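Local atomic coordinates of fibronectin type III domain-containing protein (Simiduia agarivorans, PDB entry 6P2K), a protein that probably hydrolyses xyloglucan-type polysaccharides as a glycoside hydrolase of family 74, this chain being its beta-propeller part. Residues B[58-63]-B[75-80]; B[101-106]-B[120-125]. All blocks are in the same frame, centred on the assembly; numbering follows the deposited sequence.

Contact 1. Residues B[58-63]-B[75-80]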
loop_
_atom_site.group_PDB
_atom_site.type_symbol
_atom_site.label_atom_id
_atom_site.label_comp_id
_atom_site.label_asym_id
_atom_site.label_seq_id
_atom_site.Cartn_x
_atom_site.Cartn_y
_atom_site.Cartn_z
ATOM N N ASN B 58 49.490 19.465 16.737
ATOM C CA ASN B 58 48.748 18.213 16.663
ATOM C C ASN B 58 48.754 17.577 15.277
ATOM O O ASN B 58 48.099 16.549 15.083
ATOM C CB ASN B 58 47.308 18.435 17.131
ATOM C CG ASN B 58 47.203 18.541 18.638
ATOM O OD1 ASN B 58 47.978 17.923 19.371
ATOM N ND2 ASN B 58 46.249 19.328 19.111
ATOM N N ARG B 59 49.484 18.146 14.320
ATOM C CA ARG B 59 49.666 17.513 13.013
ATOM C C ARG B 59 50.838 16.546 13.127
ATOM O O ARG B 59 52.002 16.924 12.978
ATOM C CB ARG B 59 49.894 18.561 11.932
ATOM C CG ARG B 59 49.809 18.024 10.510
ATOM C CD ARG B 59 49.537 19.138 9.513
ATOM N NE ARG B 59 48.204 19.712 9.683
ATOM C CZ ARG B 59 47.129 19.316 9.007
ATOM N NH1 ARG B 59 47.225 18.342 8.114
ATOM N NH2 ARG B 59 45.956 19.895 9.223
ATOM N N VAL B 60 50.530 15.279 13.401
ATOM C CA VAL B 60 51.544 14.270 13.693
ATOM C C VAL B 60 51.896 13.521 12.416
ATOM O O VAL B 60 51.011 13.010 11.720
ATOM C CB VAL B 60 51.056 13.299 14.779
ATOM C CG1 VAL B 60 52.115 12.243 15.054
ATOM C CG2 VAL B 60 50.709 14.055 16.048
ATOM N N PHE B 61 53.197 13.440 12.118
ATOM C CA PHE B 61 53.682 12.743 10.938
ATOM C C PHE B 61 54.395 11.435 11.249
ATOM O O PHE B 61 54.586 10.628 10.332
ATOM C CB PHE B 61 54.632 13.646 10.138
ATOM C CG PHE B 61 53.958 14.821 9.492
ATOM C CD1 PHE B 61 52.838 14.646 8.699
ATOM C CD2 PHE B 61 54.448 16.102 9.676
ATOM C CE1 PHE B 61 52.218 15.727 8.103
ATOM C CE2 PHE B 61 53.830 17.186 9.083
ATOM C CZ PHE B 61 52.713 16.997 8.297
ATOM N N ALA B 62 54.794 11.198 12.497
ATOM C CA ALA B 62 55.545 9.994 12.824
ATOM C C ALA B 62 55.477 9.722 14.320
ATOM O O ALA B 62 55.438 10.649 15.134
ATOM C CB ALA B 62 57.007 10.108 12.381
ATOM N N VAL B 63 55.463 8.437 14.665
ATOM C CA VAL B 63 55.537 7.972 16.045
ATOM C C VAL B 63 56.493 6.788 16.089
ATOM O O VAL B 63 56.449 5.912 15.220
ATOM C CB VAL B 63 54.151 7.576 16.601
ATOM C CG1 VAL B 63 54.271 7.066 18.030
ATOM C CG2 VAL B 63 53.185 8.745 16.540
ATOM N N VAL B 75 57.600 11.524 18.890
ATOM C CA VAL B 75 56.485 11.954 18.053
ATOM C C VAL B 75 56.961 13.114 17.192
ATOM O O VAL B 75 57.340 14.168 17.717
ATOM C CB VAL B 75 55.265 12.377 18.891
ATOM C CG1 VAL B 75 54.154 12.890 17.987
ATOM C CG2 VAL B 75 54.775 11.221 19.748
ATOM N N GLY B 76 56.938 12.927 15.871
ATOM C CA GLY B 76 57.309 13.967 14.940
ATOM C C GLY B 76 56.086 14.714 14.450
ATOM O O GLY B 76 55.145 14.110 13.929
ATOM N N THR B 77 56.099 16.033 14.632
ATOM C CA THR B 77 54.987 16.895 14.251
ATOM C C THR B 77 55.470 17.990 13.306
ATOM O O THR B 77 56.659 18.112 13.001
ATOM C CB THR B 77 54.318 17.528 15.475
ATOM O OG1 THR B 77 55.177 18.533 16.026
ATOM C CG2 THR B 77 54.024 16.480 16.530
ATOM N N LEU B 78 54.512 18.800 12.853
ATOM C CA LEU B 78 54.824 19.899 11.948
ATOM C C LEU B 78 55.719 20.936 12.612
ATOM O O LEU B 78 56.450 21.656 11.922
ATOM C CB LEU B 78 53.528 20.541 11.453
ATOM C CG LEU B 78 53.605 21.659 10.412
ATOM C CD1 LEU B 78 54.269 21.167 9.133
ATOM C CD2 LEU B 78 52.218 22.216 10.123
ATOM N N TYR B 79 55.685 21.028 13.942
ATOM C CA TYR B 79 56.514 21.983 14.666
ATOM C C TYR B 79 57.724 21.341 15.333
ATOM O O TYR B 79 58.469 22.032 16.035
ATOM C CB TYR B 79 55.684 22.733 15.711
ATOM C CG TYR B 79 56.313 24.044 16.141
ATOM C CD1 TYR B 79 56.439 25.100 15.249
ATOM C CD2 TYR B 79 56.794 24.220 17.432
ATOM C CE1 TYR B 79 57.020 26.300 15.631
ATOM C CE2 TYR B 79 57.378 25.419 17.825
ATOM C CZ TYR B 79 57.488 26.454 16.919
ATOM O OH TYR B 79 58.063 27.647 17.298
ATOM N N GLY B 80 57.946 20.047 15.138
ATOM C CA GLY B 80 59.162 19.421 15.605
ATOM C C GLY B 80 58.900 18.179 16.426
ATOM O O GLY B 80 57.763 17.791 16.688
#
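F61 and A62 both face G76 across an antiparallel strand pair, a classic beta bulge at the start of the hairpin of strands 60-66 and 72-77. G76 O is gripped twice: F61 N lies 2.7 Å from it, nearly on the line of the carbonyl, while A62 N gives a longer bond of 3.3 Å to G76 O in the carbonyl plane. G76 N returns a bond of 2.8 Å to A62 O. The tight side-chain touch is on the V60, T77 and V75 face, where V60 CG1 meets V75 CG1 at 3.6 Å; both CG1 atoms stand anti to their backbone N. This face packs against V39 of the preceding four-stranded sheet. Toward the turn L78 lies side by side with F61 and R59 at about van der Waals distance: L78 CD1 is 4.0 Å from F61 CE2, at the ring edge, and L78 CD2 is 4.1 Å from R59 CD. L78 N bonds to R59 O at 3.1 Å. The loose side is at N58, partly exposed and touching nothing across the contact. The chemistry thus divides: backbone bonds set the bulge, valines and the T77 methyl line one face, and the guanidinium of R59 is directed to partners outside the hairpin, Q713 and D124.

Contact 2. Residues B[101-106]-B[120-125]. With ZN (zinc ion), chain Q.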
loop_
_atom_site.group_PDB
_atom_site.type_symbol
_atom_site.label_atom_id
_atom_site.label_comp_id
_atom_site.label_asym_id
_atom_site.label_seq_id
_atom_site.Cartn_x
_atom_site.Cartn_y
_atom_site.Cartn_z
ATOM N N SER B 101 59.656 20.420 10.907
ATOM C CA SER B 101 58.731 19.314 10.671
ATOM C C SER B 101 59.488 18.004 10.485
ATOM O O SER B 101 60.370 17.904 9.627
ATOM C CB SER B 101 57.869 19.601 9.442
ATOM O OG SER B 101 56.841 18.638 9.309
ATOM N N ILE B 102 59.125 16.995 11.275
ATOM C CA ILE B 102 59.803 15.702 11.284
ATOM C C ILE B 102 58.785 14.607 11.003
ATOM O O ILE B 102 57.712 14.576 11.618
ATOM C CB ILE B 102 60.520 15.457 12.623
ATOM C CG1 ILE B 102 61.616 16.494 12.814
ATOM C CG2 ILE B 102 61.117 14.064 12.691
ATOM C CD1 ILE B 102 62.103 16.547 14.204
ATOM N N ALA B 103 59.133 13.699 10.085
ATOM C CA ALA B 103 58.224 12.643 9.662
ATOM C C ALA B 103 58.860 11.257 9.666
ATOM O O ALA B 103 58.268 10.322 9.114
ATOM C CB ALA B 103 57.672 12.945 8.266
ATOM N N SER B 104 60.035 11.091 10.271
ATOM C CA SER B 104 60.686 9.787 10.336
ATOM C C SER B 104 61.552 9.718 11.584
ATOM O O SER B 104 62.298 10.657 11.875
ATOM C CB SER B 104 61.546 9.527 9.091
ATOM O OG SER B 104 60.919 9.993 7.910
ATOM N N ILE B 105 61.449 8.610 12.317
ATOM C CA ILE B 105 62.332 8.327 13.446
ATOM C C ILE B 105 62.772 6.873 13.347
ATOM O O ILE B 105 61.939 5.978 13.173
ATOM C CB ILE B 105 61.655 8.592 14.807
ATOM C CG1 ILE B 105 60.961 9.954 14.817
ATOM C CG2 ILE B 105 62.676 8.520 15.929
ATOM C CD1 ILE B 105 59.631 9.952 15.547
ATOM N N ALA B 106 64.080 6.636 13.452
ATOM C CA ALA B 106 64.630 5.294 13.324
ATOM C C ALA B 106 65.737 5.089 14.347
ATOM O O ALA B 106 66.551 5.987 14.583
ATOM C CB ALA B 106 65.170 5.042 11.910
ATOM N N GLY B 120 60.683 16.105 7.590
ATOM C CA GLY B 120 59.739 15.632 6.597
ATOM C C GLY B 120 58.328 16.035 6.957
ATOM O O GLY B 120 58.049 16.513 8.062
ATOM N N TRP B 121 57.429 15.819 5.989
ATOM C CA TRP B 121 56.015 16.135 6.213
ATOM C C TRP B 121 55.083 15.310 5.334
ATOM O O TRP B 121 53.968 15.769 5.069
ATOM C CB TRP B 121 55.770 17.626 5.977
ATOM C CG TRP B 121 56.204 18.076 4.616
ATOM C CD1 TRP B 121 55.440 18.124 3.490
ATOM C CD2 TRP B 121 57.510 18.530 4.236
ATOM N NE1 TRP B 121 56.185 18.587 2.431
ATOM C CE2 TRP B 121 57.459 18.841 2.863
ATOM C CE3 TRP B 121 58.714 18.706 4.923
ATOM C CZ2 TRP B 121 58.567 19.319 2.165
ATOM C CZ3 TRP B 121 59.811 19.180 4.229
ATOM C CH2 TRP B 121 59.729 19.481 2.864
ATOM N N ARG B 122 55.496 14.134 4.863
ATOM C CA ARG B 122 54.652 13.216 4.080
ATOM C C ARG B 122 54.153 13.959 2.841
ATOM O O ARG B 122 54.963 14.602 2.154
ATOM C CB ARG B 122 53.566 12.653 4.988
ATOM C CG ARG B 122 54.104 11.867 6.158
ATOM C CD ARG B 122 53.029 11.005 6.799
ATOM N NE ARG B 122 53.612 10.091 7.773
ATOM C CZ ARG B 122 53.823 8.797 7.553
ATOM N NH1 ARG B 122 53.484 8.253 6.391
ATOM N NH2 ARG B 122 54.370 8.044 8.500
ATOM N N ASP B 123 52.862 13.899 2.520
ATOM C CA ASP B 123 52.287 14.580 1.369
ATOM C C ASP B 123 51.651 15.914 1.735
ATOM O O ASP B 123 50.963 16.510 0.901
ATOM C CB ASP B 123 51.249 13.678 0.699
ATOM C CG ASP B 123 50.216 13.149 1.683
ATOM O OD1 ASP B 123 50.580 12.894 2.853
ATOM O OD2 ASP B 123 49.040 12.991 1.291
ATOM N N ASP B 124 51.861 16.397 2.958
ATOM C CA ASP B 124 51.240 17.638 3.407
ATOM C C ASP B 124 52.012 18.851 2.905
ATOM O O ASP B 124 52.394 19.719 3.696
ATOM C CB ASP B 124 51.149 17.670 4.934
ATOM C CG ASP B 124 49.771 17.301 5.449
ATOM O OD1 ASP B 124 48.919 16.855 4.648
ATOM O OD2 ASP B 124 49.537 17.463 6.664
ATOM N N ASP B 125 52.241 18.927 1.591
ATOM C CA ASP B 125 53.019 20.033 1.043
ATOM C C ASP B 125 52.308 21.367 1.229
ATOM O O ASP B 125 52.965 22.413 1.306
ATOM C CB ASP B 125 53.317 19.786 -0.437
ATOM C CG ASP B 125 54.438 18.782 -0.646
ATOM O OD1 ASP B 125 55.619 19.164 -0.491
ATOM O OD2 ASP B 125 54.139 17.608 -0.959
HETATM ZN ZN ZN Q . 47.512 15.395 4.498
HETATM O O HOH W 1 45.862 16.291 5.446
HETATM O O HOH W 2 47.030 15.780 2.489
HETATM O O HOH W 3 49.352 14.531 5.055
#
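With OG anti to its backbone N (chi1 -172°), S101 meets G120 twice: OG donates to G120 O at 2.7 Å, and S101 O takes G120 N at 2.7 Å, the donor standing above the carbonyl plane. The same OG approaches W121 CB at 3.6 Å. An alanine in place of S101 would probably cost G120 O its hydroxyl donor and loosen the hold on the start of the loop. Next to this pair A103 CB presses on G120 C at 3.4 Å, and a CB on G120 would probably be crowded against A103 CB. W121 holds CG between its backbone N and carbonyl carbon (chi1 56°), and NE1 bonds to D125 OD1 at 3.0 Å, with the oxygen in the indole plane but the nitrogen well above the carboxylate plane. A type II' turn from W121 to D124 reverses the loop, and D124 OD1 binds zinc at 2.0 Å beside three waters and Q16, a site in which water holds most of the positions. The loop leaves strand 114-119, the neighbour of strand 102-108 in its antiparallel sheet, and S101, A103, W121 and D124 all lean on F61 of strand 60-66 in the preceding sheet.

Contact 1 lies in one four-stranded sheet and contact 2 at the end of the next, consistent with adjacent blades of the propeller, with centres 8 Å apart. They meet directly. A62 CB packs on A103 C at 3.5 Å and F61 CE2 on S101 OG at 3.4 Å, while R122 NE probably donates to F61 O at 2.8 Å, tying the loop 120-125 to the bulged strand. Nearer the metal, R59 NH1 makes a salt bridge of 2.9 Å with D124 OD2, the carboxylate oxygen that the zinc leaves to other partners. R59, its side chain about 5 Å from the zinc at nearest atoms, is thus placed as a second-shell residue and probably helps to orient D124.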